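Local coordinates for fatty acid-binding protein 2 (Manduca sexta, PDB 1MDC) that binds fatty acids one to one inside a beta-barrel and probably carries them in the cytoplasm, at residues G18-A23 with Q31-D36; P38-E43 with Y49-T54; V90-V95 with V101-K106. All coordinates share one frame; numbering follows the deposited sequence. Where two conformers were deposited one is given.

Contact 1 of 3, residues G18-A23 with Q31-D36; sequences GFLKSA and QALVSD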
ATOM      1  N   GLY A  18     -14.207   4.973  -1.885  1.00 10.65           N
ATOM      2  CA  GLY A  18     -14.935   3.993  -2.673  1.00  9.04           C
ATOM      3  C   GLY A  18     -14.286   2.661  -2.588  1.00  9.37           C
ATOM      4  O   GLY A  18     -14.938   1.632  -2.438  1.00  8.91           O
ATOM      5  N   PHE A  19     -12.967   2.679  -2.676  1.00  8.37           N
ATOM      6  CA  PHE A  19     -12.263   1.428  -2.579  1.00  8.06           C
ATOM      7  C   PHE A  19     -12.432   0.821  -1.173  1.00  6.66           C
ATOM      8  O   PHE A  19     -12.610  -0.380  -1.041  1.00  8.82           O
ATOM      9  CB  PHE A  19     -10.693   1.613  -2.801  1.00  4.21           C
ATOM     10  CG  PHE A  19      -9.903   0.442  -2.290  1.00 10.12           C
ATOM     11  CD1 PHE A  19      -9.902  -0.774  -2.964  1.00 10.85           C
ATOM     12  CD2 PHE A  19      -9.156   0.561  -1.132  1.00 12.99           C
ATOM     13  CE1 PHE A  19      -9.166  -1.854  -2.491  1.00 21.21           C
ATOM     14  CE2 PHE A  19      -8.420  -0.534  -0.631  1.00 14.94           C
ATOM     15  CZ  PHE A  19      -8.419  -1.727  -1.305  1.00 13.03           C
ATOM     16  N   LEU A  20     -12.352   1.626  -0.112  1.00  8.06           N
ATOM     17  CA  LEU A  20     -12.478   1.070   1.232  1.00  8.49           C
ATOM     18  C   LEU A  20     -13.861   0.493   1.493  1.00  9.66           C
ATOM     19  O   LEU A  20     -14.019  -0.479   2.239  1.00 13.95           O
ATOM     20  CB  LEU A  20     -12.155   2.118   2.242  1.00  9.59           C
ATOM     21  CG  LEU A  20     -10.680   2.555   2.156  1.00  8.74           C
ATOM     22  CD1 LEU A  20     -10.480   3.768   3.011  1.00 12.42           C
ATOM     23  CD2 LEU A  20      -9.754   1.476   2.656  1.00  8.81           C
ATOM     24  N   LYS A  21     -14.873   1.096   0.867  1.00 10.15           N
ATOM     25  CA  LYS A  21     -16.242   0.605   1.039  1.00  7.15           C
ATOM     26  C   LYS A  21     -16.349  -0.788   0.442  1.00 10.01           C
ATOM     27  O   LYS A  21     -16.946  -1.705   0.976  1.00 16.37           O
ATOM     28  CB  LYS A  21     -17.339   1.515   0.458  1.00 13.50           C
ATOM     29  CG  LYS A  21     -17.517   2.796   1.287  1.00 10.95           C
ATOM     30  CD  LYS A  21     -18.325   3.814   0.488  1.00 20.33           C
ATOM     31  CE  LYS A  21     -18.836   4.983   1.267  1.00 79.18           C
ATOM     32  NZ  LYS A  21     -18.977   6.145   0.379  1.00 82.63           N
ATOM     33  N   SER A  22     -15.736  -0.958  -0.699  1.00 11.95           N
ATOM     34  CA  SER A  22     -15.755  -2.233  -1.379  1.00  6.66           C
ATOM     35  C   SER A  22     -15.032  -3.300  -0.597  1.00  9.73           C
ATOM     36  O   SER A  22     -15.143  -4.492  -0.900  1.00  9.34           O
ATOM     37  CB  SER A  22     -15.134  -2.069  -2.779  1.00 15.23           C
ATOM     38  OG  SER A  22     -13.677  -2.272  -2.706  1.00 14.59           O
ATOM     39  N   ALA A  23     -14.286  -2.854   0.412  1.00 12.36           N
ATOM     40  CA  ALA A  23     -13.546  -3.786   1.235  1.00 12.38           C
ATOM     41  C   ALA A  23     -14.333  -4.216   2.479  1.00 16.98           C
ATOM     42  O   ALA A  23     -13.887  -5.065   3.274  1.00 15.77           O
ATOM     43  CB  ALA A  23     -12.114  -3.346   1.502  1.00  9.79           C
ATOM     44  N   GLN A  31     -13.106   6.123   8.137  1.00 10.09           N
ATOM     45  CA  GLN A  31     -12.812   7.511   8.464  1.00 15.63           C
ATOM     46  C   GLN A  31     -11.338   7.714   8.854  1.00 24.92           C
ATOM     47  O   GLN A  31     -10.683   8.683   8.467  1.00 15.65           O
ATOM     48  CB  GLN A  31     -13.786   8.029   9.589  1.00 25.49           C
ATOM     49  CG  GLN A  31     -13.609   9.512  10.058  1.00 59.35           C
ATOM     50  CD  GLN A  31     -14.496   9.883  11.266  1.00100.00           C
ATOM     51  OE1 GLN A  31     -14.567   9.165  12.279  1.00 42.57           O
ATOM     52  NE2 GLN A  31     -15.192  11.015  11.177  1.00 34.65           N
ATOM     53  N   ALA A  32     -10.809   6.800   9.646  1.00 13.68           N
ATOM     54  CA  ALA A  32      -9.440   6.926  10.054  1.00 11.82           C
ATOM     55  C   ALA A  32      -8.518   6.796   8.849  1.00 13.21           C
ATOM     56  O   ALA A  32      -7.584   7.567   8.670  1.00 15.23           O
ATOM     57  CB  ALA A  32      -9.106   5.894  11.136  1.00 16.13           C
ATOM     58  N   LEU A  33      -8.767   5.816   7.994  1.00  9.71           N
ATOM     59  CA  LEU A  33      -7.899   5.651   6.835  1.00  9.38           C
ATOM     60  C   LEU A  33      -7.914   6.810   5.874  1.00 10.70           C
ATOM     61  O   LEU A  33      -6.880   7.212   5.326  1.00 16.24           O
ATOM     62  CB  LEU A  33      -8.117   4.329   6.087  1.00  8.94           C
ATOM     63  CG  LEU A  33      -7.619   3.153   6.929  1.00 13.51           C
ATOM     64  CD1 LEU A  33      -8.167   1.874   6.288  1.00 13.80           C
ATOM     65  CD2 LEU A  33      -6.076   3.107   6.900  1.00 13.08           C
ATOM     66  N   VAL A  34      -9.097   7.361   5.646  1.00  9.94           N
ATOM     67  CA  VAL A  34      -9.173   8.468   4.715  1.00 11.78           C
ATOM     68  C   VAL A  34      -8.558   9.727   5.279  1.00  8.34           C
ATOM     69  O   VAL A  34      -8.173  10.619   4.544  1.00 16.38           O
ATOM     70  CB  VAL A  34     -10.531   8.777   4.024  1.00 19.24           C
ATOM     71  CG1 VAL A  34     -11.241   7.539   3.555  1.00 15.97           C
ATOM     72  CG2 VAL A  34     -11.416   9.681   4.806  1.00 31.79           C
ATOM     73  N   SER A  35      -8.472   9.819   6.581  0.50 24.42           N
ATOM     74  CA  SER A  35      -7.913  11.043   7.139  0.50 32.26           C
ATOM     75  C   SER A  35      -6.378  10.924   7.317  0.50 45.93           C
ATOM     76  O   SER A  35      -5.715  11.922   7.618  0.50 40.15           O
ATOM     77  CB  SER A  35      -8.509  11.400   8.502  0.75 19.43           C
ATOM     78  OG  SER A  35      -8.026  10.493   9.488  0.75 19.09           O
ATOM     79  N   ASP A  36      -5.841   9.717   7.169  1.00 11.98           N
ATOM     80  CA  ASP A  36      -4.403   9.524   7.376  1.00 11.04           C
ATOM     81  C   ASP A  36      -3.511  10.314   6.436  1.00 11.68           C
ATOM     82  O   ASP A  36      -3.928  10.652   5.340  1.00  9.89           O
ATOM     83  CB  ASP A  36      -4.190   8.023   7.029  1.00 18.41           C
ATOM     84  CG  ASP A  36      -2.906   7.325   7.427  1.00 22.71           C
ATOM     85  OD1 ASP A  36      -2.270   7.937   8.364  1.00 22.02           O
ATOM     86  OD2 ASP A  36      -2.550   6.268   6.938  1.00 20.55           O
TER

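Contact 2 of 3, residues P38-E43 with Y49-T54; sequences PTQKME and YSNTST. Unlike the reference sequence in segment 49-54: Asn51 (reference Ile). With SO4 (sulfate ion), chain B.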
ATOM      1  N   PRO A  38      -0.109   9.205   5.599  1.00 12.48           N
ATOM      2  CA  PRO A  38       0.999   8.262   5.688  1.00 10.80           C
ATOM      3  C   PRO A  38       2.235   8.608   4.879  1.00 10.75           C
ATOM      4  O   PRO A  38       2.189   9.401   3.941  1.00  9.63           O
ATOM      5  CB  PRO A  38       0.474   6.950   5.071  1.00 12.27           C
ATOM      6  CG  PRO A  38      -0.582   7.369   4.057  1.00 10.71           C
ATOM      7  CD  PRO A  38      -1.085   8.742   4.575  1.00  9.48           C
ATOM      8  N   THR A  39       3.349   7.987   5.270  1.00 11.03           N
ATOM      9  CA  THR A  39       4.640   8.139   4.611  1.00 11.16           C
ATOM     10  C   THR A  39       5.167   6.736   4.420  1.00  8.28           C
ATOM     11  O   THR A  39       4.811   5.821   5.175  1.00 10.29           O
ATOM     12  CB  THR A  39       5.738   8.963   5.281  1.00 13.35           C
ATOM     13  OG1 THR A  39       6.288   8.208   6.369  1.00 15.13           O
ATOM     14  CG2 THR A  39       5.201  10.325   5.717  1.00  9.63           C
ATOM     15  N   GLN A  40       6.008   6.542   3.417  1.00  8.10           N
ATOM     16  CA  GLN A  40       6.558   5.220   3.211  1.00  4.69           C
ATOM     17  C   GLN A  40       7.973   5.280   2.616  1.00 13.31           C
ATOM     18  O   GLN A  40       8.264   6.120   1.764  1.00 11.08           O
ATOM     19  CB  GLN A  40       5.614   4.272   2.521  1.00 19.60           C
ATOM     20  CG  GLN A  40       5.274   4.720   1.156  1.00 18.32           C
ATOM     21  CD  GLN A  40       4.471   3.636   0.541  1.00 37.71           C
ATOM     22  OE1 GLN A  40       5.004   2.666   0.016  1.00 29.89           O
ATOM     23  NE2 GLN A  40       3.186   3.810   0.636  1.00 35.12           N
ATOM     24  N   LYS A  41       8.861   4.404   3.086  1.00 12.95           N
ATOM     25  CA  LYS A  41      10.249   4.360   2.639  1.00  9.78           C
ATOM     26  C   LYS A  41      10.619   2.923   2.404  1.00  5.96           C
ATOM     27  O   LYS A  41      10.352   2.102   3.265  1.00  8.83           O
ATOM     28  CB  LYS A  41      11.080   4.797   3.812  1.00  9.97           C
ATOM     29  CG  LYS A  41      12.590   4.869   3.512  1.00 20.04           C
ATOM     30  CD  LYS A  41      13.464   5.481   4.616  1.00 20.97           C
ATOM     31  CE  LYS A  41      13.845   4.608   5.797  1.00 49.71           C
ATOM     32  NZ  LYS A  41      14.356   5.416   6.922  1.00 48.02           N
ATOM     33  N   MET A  42      11.213   2.631   1.242  1.00  9.01           N
ATOM     34  CA  MET A  42      11.627   1.273   0.873  1.00  6.54           C
ATOM     35  C   MET A  42      13.146   1.185   0.795  1.00 14.65           C
ATOM     36  O   MET A  42      13.745   2.141   0.324  1.00  9.13           O
ATOM     37  CB  MET A  42      11.067   0.909  -0.552  1.00 10.83           C
ATOM     38  CG  MET A  42      11.107  -0.567  -0.676  1.00 24.55           C
ATOM     39  SD  MET A  42      10.146  -1.057  -2.105  1.00 29.17           S
ATOM     40  CE  MET A  42      11.002  -2.504  -2.729  1.00 32.57           C
ATOM     41  N   GLU A  43      13.734   0.063   1.259  1.00 12.83           N
ATOM     42  CA  GLU A  43      15.178  -0.198   1.265  1.00 17.36           C
ATOM     43  C   GLU A  43      15.447  -1.591   0.729  1.00 25.96           C
ATOM     44  O   GLU A  43      14.614  -2.470   0.879  1.00 14.36           O
ATOM     45  CB  GLU A  43      15.865  -0.016   2.599  1.00  9.82           C
ATOM     46  CG  GLU A  43      15.533   1.389   3.005  1.00 25.35           C
ATOM     47  CD  GLU A  43      16.513   2.134   3.794  1.00 79.79           C
ATOM     48  OE1 GLU A  43      16.499   1.808   5.048  1.00 56.21           O
ATOM     49  OE2 GLU A  43      17.186   2.991   3.307  1.00 59.93           O
ATOM     50  N   TYR A  49      13.742  -6.925   0.866  1.00 10.04           N
ATOM     51  CA  TYR A  49      13.495  -5.504   0.846  1.00  8.12           C
ATOM     52  C   TYR A  49      12.801  -5.213   2.176  1.00 11.61           C
ATOM     53  O   TYR A  49      12.268  -6.143   2.795  1.00 15.33           O
ATOM     54  CB  TYR A  49      12.497  -5.157  -0.279  1.00 13.02           C
ATOM     55  CG  TYR A  49      13.041  -5.390  -1.686  1.00  8.02           C
ATOM     56  CD1 TYR A  49      13.750  -4.397  -2.321  1.00  9.33           C
ATOM     57  CD2 TYR A  49      12.842  -6.645  -2.303  1.00  8.09           C
ATOM     58  CE1 TYR A  49      14.235  -4.625  -3.633  1.00 10.59           C
ATOM     59  CE2 TYR A  49      13.328  -6.878  -3.581  1.00 13.44           C
ATOM     60  CZ  TYR A  49      14.032  -5.848  -4.234  1.00 11.55           C
ATOM     61  OH  TYR A  49      14.499  -6.085  -5.514  1.00 13.46           O
ATOM     62  N   SER A  50      12.818  -3.945   2.583  1.00  9.26           N
ATOM     63  CA  SER A  50      12.195  -3.492   3.824  1.00 10.32           C
ATOM     64  C   SER A  50      11.333  -2.287   3.503  1.00 21.40           C
ATOM     65  O   SER A  50      11.754  -1.430   2.737  1.00 15.71           O
ATOM     66  CB  SER A  50      13.195  -2.879   4.840  1.00 18.87           C
ATOM     67  OG  SER A  50      13.983  -3.885   5.400  1.00 44.21           O
ATOM     68  N   ASN A  51      10.147  -2.211   4.096  1.00 13.38           N
ATOM     69  CA  ASN A  51       9.248  -1.094   3.886  1.00  7.28           C
ATOM     70  C   ASN A  51       8.915  -0.516   5.242  1.00  8.39           C
ATOM     71  O   ASN A  51       8.443  -1.231   6.122  1.00 10.50           O
ATOM     72  CB  ASN A  51       7.975  -1.676   3.207  1.00  9.84           C
ATOM     73  CG  ASN A  51       6.895  -0.749   2.789  1.00 35.94           C
ATOM     74  OD1 ASN A  51       5.714  -1.149   2.659  1.00 53.13           O
ATOM     75  ND2 ASN A  51       7.290   0.475   2.545  1.00 35.59           N
ATOM     76  N   THR A  52       9.182   0.767   5.418  1.00  6.80           N
ATOM     77  CA  THR A  52       8.898   1.435   6.670  1.00  9.39           C
ATOM     78  C   THR A  52       7.744   2.390   6.400  1.00 20.84           C
ATOM     79  O   THR A  52       7.834   3.214   5.496  1.00 11.96           O
ATOM     80  CB  THR A  52      10.047   2.300   7.194  1.00 13.87           C
ATOM     81  OG1 THR A  52      11.112   1.471   7.550  1.00 14.89           O
ATOM     82  CG2 THR A  52       9.522   3.067   8.427  1.00 11.86           C
ATOM     83  N   SER A  53       6.659   2.267   7.172  0.50 32.16           N
ATOM     84  CA  SER A  53       5.464   3.105   7.011  0.50 29.50           C
ATOM     85  C   SER A  53       5.097   3.778   8.350  0.50 38.07           C
ATOM     86  O   SER A  53       5.348   3.208   9.409  0.50 39.44           O
ATOM     87  CB  SER A  53       4.266   2.286   6.534  0.50 11.52           C
ATOM     88  OG  SER A  53       3.980   1.314   7.517  0.50  5.77           O
ATOM     89  N   THR A  54       4.502   4.992   8.262  1.00 10.05           N
ATOM     90  CA  THR A  54       4.053   5.748   9.437  1.00 12.25           C
ATOM     91  C   THR A  54       2.602   6.120   9.133  1.00 32.67           C
ATOM     92  O   THR A  54       2.149   6.028   7.980  1.00 14.48           O
ATOM     93  CB  THR A  54       4.763   7.132   9.613  1.00 10.34           C
ATOM     94  OG1 THR A  54       4.578   7.991   8.449  1.00 11.07           O
ATOM     95  CG2 THR A  54       6.262   6.946   9.782  1.00 11.21           C
TER
HETATM   96  S   SO4 B 200       2.181  -0.849   0.467  1.00 76.87           S
HETATM   97  O1  SO4 B 200       3.398  -1.526   0.003  1.00 56.01           O
HETATM   98  O2  SO4 B 200       2.333   0.583   0.323  1.00100.00           O
HETATM   99  O3  SO4 B 200       1.021  -1.239  -0.346  1.00 69.51           O
HETATM  100  O4  SO4 B 200       1.957  -1.183   1.902  1.00 66.10           O
HETATM  101  O   HOH W   1       8.231   6.145   6.222  1.00 15.54           O
HETATM  102  O   HOH W   2      12.484   0.558   5.131  1.00 19.68           O

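Contact 3 of 3, residues V90-V95 with V101-K106; sequences VVTHVV and VATFKK. With PLM (palmitic acid), chain C; SO4 (sulfate ion), chain B.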
ATOM      1  N   VAL A  90       8.618  -0.520 -10.640  1.00  8.44           N
ATOM      2  CA  VAL A  90       7.225  -0.874 -10.357  1.00  7.60           C
ATOM      3  C   VAL A  90       7.161  -1.937  -9.272  1.00  7.24           C
ATOM      4  O   VAL A  90       7.730  -3.012  -9.459  1.00 12.96           O
ATOM      5  CB  VAL A  90       6.491  -1.505 -11.596  1.00 12.53           C
ATOM      6  CG1 VAL A  90       5.020  -1.800 -11.242  1.00 11.57           C
ATOM      7  CG2 VAL A  90       6.509  -0.512 -12.715  1.00 16.37           C
ATOM      8  N   VAL A  91       6.478  -1.654  -8.159  1.00  5.88           N
ATOM      9  CA  VAL A  91       6.337  -2.614  -7.074  1.00 11.30           C
ATOM     10  C   VAL A  91       4.836  -2.945  -7.033  1.00 14.88           C
ATOM     11  O   VAL A  91       4.057  -2.010  -6.915  1.00  8.65           O
ATOM     12  CB  VAL A  91       6.732  -1.905  -5.769  1.00 12.63           C
ATOM     13  CG1 VAL A  91       6.525  -2.904  -4.617  1.00 13.89           C
ATOM     14  CG2 VAL A  91       8.247  -1.599  -5.857  1.00 14.90           C
ATOM     15  N   THR A  92       4.427  -4.217  -7.153  1.00  7.87           N
ATOM     16  CA  THR A  92       3.010  -4.550  -7.135  1.00  8.74           C
ATOM     17  C   THR A  92       2.738  -5.336  -5.901  1.00 12.20           C
ATOM     18  O   THR A  92       3.411  -6.313  -5.641  1.00 12.55           O
ATOM     19  CB  THR A  92       2.706  -5.449  -8.331  1.00 10.48           C
ATOM     20  OG1 THR A  92       3.049  -4.738  -9.512  1.00 12.06           O
ATOM     21  CG2 THR A  92       1.234  -5.771  -8.446  1.00  9.19           C
ATOM     22  N   HIS A  93       1.766  -4.907  -5.139  1.00  5.83           N
ATOM     23  CA  HIS A  93       1.425  -5.615  -3.925  1.00  7.05           C
ATOM     24  C   HIS A  93       0.064  -6.218  -4.103  1.00 14.11           C
ATOM     25  O   HIS A  93      -0.873  -5.452  -4.294  1.00 11.29           O
ATOM     26  CB  HIS A  93       1.278  -4.530  -2.854  1.00  9.03           C
ATOM     27  CG  HIS A  93       1.081  -4.969  -1.449  1.00 14.37           C
ATOM     28  ND1 HIS A  93       1.022  -4.014  -0.353  1.00  8.73           N
ATOM     29  CD2 HIS A  93       0.920  -6.202  -0.969  1.00 17.47           C
ATOM     30  CE1 HIS A  93       0.872  -4.757   0.733  1.00  8.91           C
ATOM     31  NE2 HIS A  93       0.779  -6.037   0.434  1.00 19.45           N
ATOM     32  N   VAL A  94      -0.036  -7.547  -4.068  1.00  9.66           N
ATOM     33  CA  VAL A  94      -1.317  -8.201  -4.231  1.00 21.33           C
ATOM     34  C   VAL A  94      -1.737  -8.607  -2.848  1.00 12.19           C
ATOM     35  O   VAL A  94      -0.903  -9.167  -2.137  1.00  6.84           O
ATOM     36  CB  VAL A  94      -1.281  -9.442  -5.111  1.00 17.38           C
ATOM     37  CG1 VAL A  94      -2.690 -10.094  -5.234  1.00 15.86           C
ATOM     38  CG2 VAL A  94      -0.633  -9.118  -6.444  1.00 18.63           C
ATOM     39  N   VAL A  95      -2.985  -8.330  -2.449  1.00  7.56           N
ATOM     40  CA  VAL A  95      -3.341  -8.727  -1.094  1.00 13.59           C
ATOM     41  C   VAL A  95      -4.600  -9.538  -1.133  1.00 18.43           C
ATOM     42  O   VAL A  95      -5.496  -9.181  -1.885  1.00 14.43           O
ATOM     43  CB  VAL A  95      -3.496  -7.545  -0.122  1.00 16.27           C
ATOM     44  CG1 VAL A  95      -2.248  -6.659  -0.085  1.00 11.74           C
ATOM     45  CG2 VAL A  95      -4.649  -6.710  -0.574  1.00 21.08           C
ATOM     46  N   VAL A 101      -9.786  -9.771  -3.142  1.00  8.13           N
ATOM     47  CA  VAL A 101      -8.402  -9.505  -3.541  1.00  5.16           C
ATOM     48  C   VAL A 101      -8.212  -8.093  -4.012  1.00 12.60           C
ATOM     49  O   VAL A 101      -9.074  -7.564  -4.684  1.00 16.10           O
ATOM     50  CB  VAL A 101      -8.144 -10.420  -4.757  1.00 10.63           C
ATOM     51  CG1 VAL A 101      -6.744 -10.213  -5.303  1.00 19.92           C
ATOM     52  CG2 VAL A 101      -8.175 -11.860  -4.303  1.00 18.92           C
ATOM     53  N   ALA A 102      -7.108  -7.463  -3.669  1.00  6.28           N
ATOM     54  CA  ALA A 102      -6.914  -6.111  -4.134  1.00  5.99           C
ATOM     55  C   ALA A 102      -5.487  -6.037  -4.664  1.00 17.98           C
ATOM     56  O   ALA A 102      -4.612  -6.821  -4.235  1.00 11.54           O
ATOM     57  CB  ALA A 102      -7.063  -5.087  -3.036  1.00  5.54           C
ATOM     58  N   THR A 103      -5.254  -5.094  -5.591  1.00 11.90           N
ATOM     59  CA  THR A 103      -3.938  -4.898  -6.192  1.00  8.02           C
ATOM     60  C   THR A 103      -3.526  -3.461  -6.000  1.00  7.62           C
ATOM     61  O   THR A 103      -4.278  -2.548  -6.282  1.00  9.43           O
ATOM     62  CB  THR A 103      -4.007  -5.226  -7.722  1.00  4.50           C
ATOM     63  OG1 THR A 103      -4.239  -6.608  -7.821  1.00 13.86           O
ATOM     64  CG2 THR A 103      -2.687  -4.951  -8.399  1.00 15.56           C
ATOM     65  N   PHE A 104      -2.336  -3.238  -5.494  1.00  7.25           N
ATOM     66  CA  PHE A 104      -1.853  -1.884  -5.300  1.00  6.34           C
ATOM     67  C   PHE A 104      -0.603  -1.801  -6.186  1.00 12.51           C
ATOM     68  O   PHE A 104       0.408  -2.420  -5.858  1.00 12.54           O
ATOM     69  CB  PHE A 104      -1.422  -1.584  -3.859  1.00 10.93           C
ATOM     70  CG  PHE A 104      -2.495  -1.950  -2.848  1.00 13.21           C
ATOM     71  CD1 PHE A 104      -3.586  -1.176  -2.656  1.00 23.27           C
ATOM     72  CD2 PHE A 104      -2.319  -3.114  -2.063  1.00 36.17           C
ATOM     73  CE1 PHE A 104      -4.559  -1.549  -1.695  1.00 30.62           C
ATOM     74  CE2 PHE A 104      -3.254  -3.484  -1.110  1.00 48.75           C
ATOM     75  CZ  PHE A 104      -4.383  -2.697  -0.949  1.00 14.43           C
ATOM     76  N   LYS A 105      -0.690  -1.087  -7.320  1.00  6.40           N
ATOM     77  CA  LYS A 105       0.416  -0.934  -8.278  1.00  7.39           C
ATOM     78  C   LYS A 105       1.179   0.346  -7.915  1.00 10.97           C
ATOM     79  O   LYS A 105       0.631   1.452  -8.023  1.00  9.96           O
ATOM     80  CB  LYS A 105      -0.107  -1.013  -9.729  1.00  8.30           C
ATOM     81  CG  LYS A 105       0.999  -1.106 -10.824  1.00 13.70           C
ATOM     82  CD  LYS A 105       0.374  -1.019 -12.235  1.00 25.35           C
ATOM     83  CE  LYS A 105       1.158  -0.443 -13.441  1.00 38.97           C
ATOM     84  NZ  LYS A 105       1.114  -1.305 -14.638  1.00 80.05           N
ATOM     85  N   LYS A 106       2.429   0.189  -7.445  1.00  6.44           N
ATOM     86  CA  LYS A 106       3.217   1.348  -7.033  1.00  4.87           C
ATOM     87  C   LYS A 106       4.263   1.687  -8.072  1.00 14.16           C
ATOM     88  O   LYS A 106       5.169   0.918  -8.291  1.00 12.51           O
ATOM     89  CB  LYS A 106       3.892   0.986  -5.732  1.00  6.33           C
ATOM     90  CG  LYS A 106       2.913   0.380  -4.742  1.00 13.02           C
ATOM     91  CD  LYS A 106       3.450  -0.012  -3.339  1.00 16.30           C
ATOM     92  CE  LYS A 106       4.106   1.075  -2.527  1.00 20.54           C
ATOM     93  NZ  LYS A 106       4.665   0.540  -1.249  1.00 20.34           N
TER
HETATM   94  C1  PLM C 133      -0.426   2.559  -0.460  1.00 20.24           C
HETATM   95  O1  PLM C 133       0.750   2.481  -0.855  1.00 29.75           O
HETATM   96  O2  PLM C 133      -1.013   3.640  -0.295  1.00 19.87           O
HETATM   97  C2  PLM C 133      -1.217   1.289  -0.073  1.00 54.71           C
HETATM   98  C3  PLM C 133      -2.689   1.494   0.350  1.00 36.62           C
HETATM   99  C4  PLM C 133      -2.841   1.493   1.898  1.00 34.50           C
HETATM  100  C5  PLM C 133      -3.395   0.161   2.445  1.00 31.60           C
HETATM  101  C6  PLM C 133      -4.844   0.302   2.942  1.00 30.18           C
HETATM  102  C7  PLM C 133      -5.458  -1.091   3.003  1.00 28.67           C
HETATM  103  C8  PLM C 133      -6.763  -1.203   3.776  1.00 21.37           C
HETATM  104  C9  PLM C 133      -7.686  -2.006   2.857  1.00 36.65           C
HETATM  105  CA  PLM C 133      -8.052  -3.411   3.357  1.00 29.79           C
HETATM  106  CB  PLM C 133      -7.683  -4.456   2.293  1.00 43.59           C
HETATM  107  CC  PLM C 133      -8.461  -5.789   2.449  1.00 25.74           C
HETATM  108  CD  PLM C 133      -8.005  -6.856   1.402  1.00 22.53           C
HETATM  109  CE  PLM C 133      -9.120  -7.268   0.447  1.00 32.01           C
HETATM  110  CF  PLM C 133      -9.556  -6.041  -0.353  1.00 29.45           C
HETATM  111  CG  PLM C 133     -10.670  -6.323  -1.394  1.00 25.04           C
HETATM  112  S   SO4 B 200       2.181  -0.849   0.467  1.00 76.87           S
HETATM  113  O1  SO4 B 200       3.398  -1.526   0.003  1.00 56.01           O
HETATM  114  O2  SO4 B 200       2.333   0.583   0.323  1.00100.00           O
HETATM  115  O3  SO4 B 200       1.021  -1.239  -0.346  1.00 69.51           O
HETATM  116  O4  SO4 B 200       1.957  -1.183   1.902  1.00 66.10           O

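Contact 1 of 3, residues G18-A23 with Q31-D36
Leu20 reaches across from helix 16-21 to Leu33 and Val34 on helix 27-35, and its two methyls divide the work. CD1 does most of it, lying 3.9 Å from Leu33 CB and equally near Val34 CG1, while CD2 meets a methyl of the other leucine, Leu33 CD1, at 4.0 Å. The contact is wholly apolar and small, burying 111 Å² in all, and the helices stand well apart: even the nearest alpha carbons, Leu20 CA and Leu33 CA, are 8.6 Å from each other. The gap is bridged by side chains, each leucine holding its CG opposite its own carbonyl carbon (chi1 -65° in Leu20, -70° in Leu33). Leu25, from the link between the helices, packs on both leucines, and Ile30 adds to the cover of Leu20. One layer out, Phe19 leans on Trp122, Ala126 and Ile117 of the barrel wall and touches the bound palmitate. Farther along, Ser22 OG bonds back to Phe19 O at 2.7 Å, the donor tilted 19° from the carbonyl plane, and also to Ser119 OG. Helices 16-21 and 27-35 form the helix-turn-helix lid that covers one end of the barrel in fatty acid-binding proteins.

Contact 2 of 3, residues P38-E43 with Y49-T54
Backbone hydrogen bonds tie Lys41 to Thr52 and Glu43 to Ser50 in antiparallel hydrogen-bonded pairs. The straightest runs from Thr52 N to Lys41 O, 2.8 Å with 176° at the hydrogen. Met42 and Asn51 between them, and Gln40 and Ser53 beyond Lys41, form non-hydrogen-bonded pairs.

Among the hydroxyls, Thr39 OG1 and Thr54 OG1 meet at 2.7 Å; each hydroxyl lies between its own backbone N and carbonyl carbon, which turns the two toward each other. A water bridges Thr39 OG1 and Thr52 O, and a second links Lys41 O with Thr52 OG1, itself bonded to Thr61 of the next strand.

Apolar contact comes from Met42, whose chain bends at its last torsion and sets CE obliquely beside the Tyr49 ring, 3.4 Å from Tyr49 CD1; Val86 touches both residues.

On the same inward face, the amides of Gln40 and Asn51 are turned 44° apart. Gln40 NE2 donates to the palmitate carboxylate and, weakly, to sulfate O2 at 3.4 Å, while Gln40 OE1 probably accepts from Lys106. This is a beta hairpin of the lipid-binding barrel, with Gln40 belonging to its fatty acid headgroup site.

Contact 3 of 3, residues V90-V95 with V101-K106
Val90 begins the contact on the outer side, where its CG1 lies 4.1 Å from Lys105 CG. Val91 exchanges two backbone hydrogen bonds with Lys106, whose CB lies beside Val91 O. From there the lysine chain bends at chi3, and Lys106 NZ grips two sulfate oxygens, O1 at 2.7 Å and O2 at 2.8 Å, besides probably bonding to Gln40. Thr92 packs CG2 against the matching methyl of Thr103.

His93, with CG trans to its backbone N (chi1 -173°), points into the barrel beside Phe104, the ring planes inclined at 59°. His93 ND1 donates to sulfate O3 at 2.8 Å, almost straight at 173° and in the plane of the ring; its NE2 bonds to Ser82 OG, and Tyr84 stacks on the imidazole, which fixes the ring tilt. Val94 sets CG1 against the same branch of Val101. Val95, on the inner face, meets the Phe104 ring at its edge, CG1 being 3.5 Å from Phe104 CE2, while its CG2 touches Ala102 CB. Palmitate C2 lies over one face of the Phe104 ring, toward its rim; C3 is 4.1 Å from Phe104 CD1. Replacing Phe104 with an alanine would probably open a gap beside Val95, leave this part of the palmitate chain without its aromatic neighbour and strip the His93 ring of cover on that side.

The inner face has two chemistries: with Tyr84, His93 and Lys106 hold a sulfate, probably from the crystallisation liquor, consistent with an anion-favouring patch; Val95, Ala102 and Phe104 give the lipid tail an apolar surface.

The three contacts follow one another along the chain. The helix pair of contact 1 leads straight into strand 39-45 of contact 2, yet the centres of these two contacts lie about 20 Å apart, across the molecule from each other. Contacts 2 and 3 are hairpins of the same antiparallel sheet, their centres about 15 Å apart, and come together across the barrel interior, where they meet through Gln40 and Lys106 and both reach the sulfate. Contact 1, about 17 Å from contact 3 between centres, touches it through Phe19, which packs on Phe104 and Ala102. Lid and hairpins are thus parts of one enclosure around the bound fatty acid.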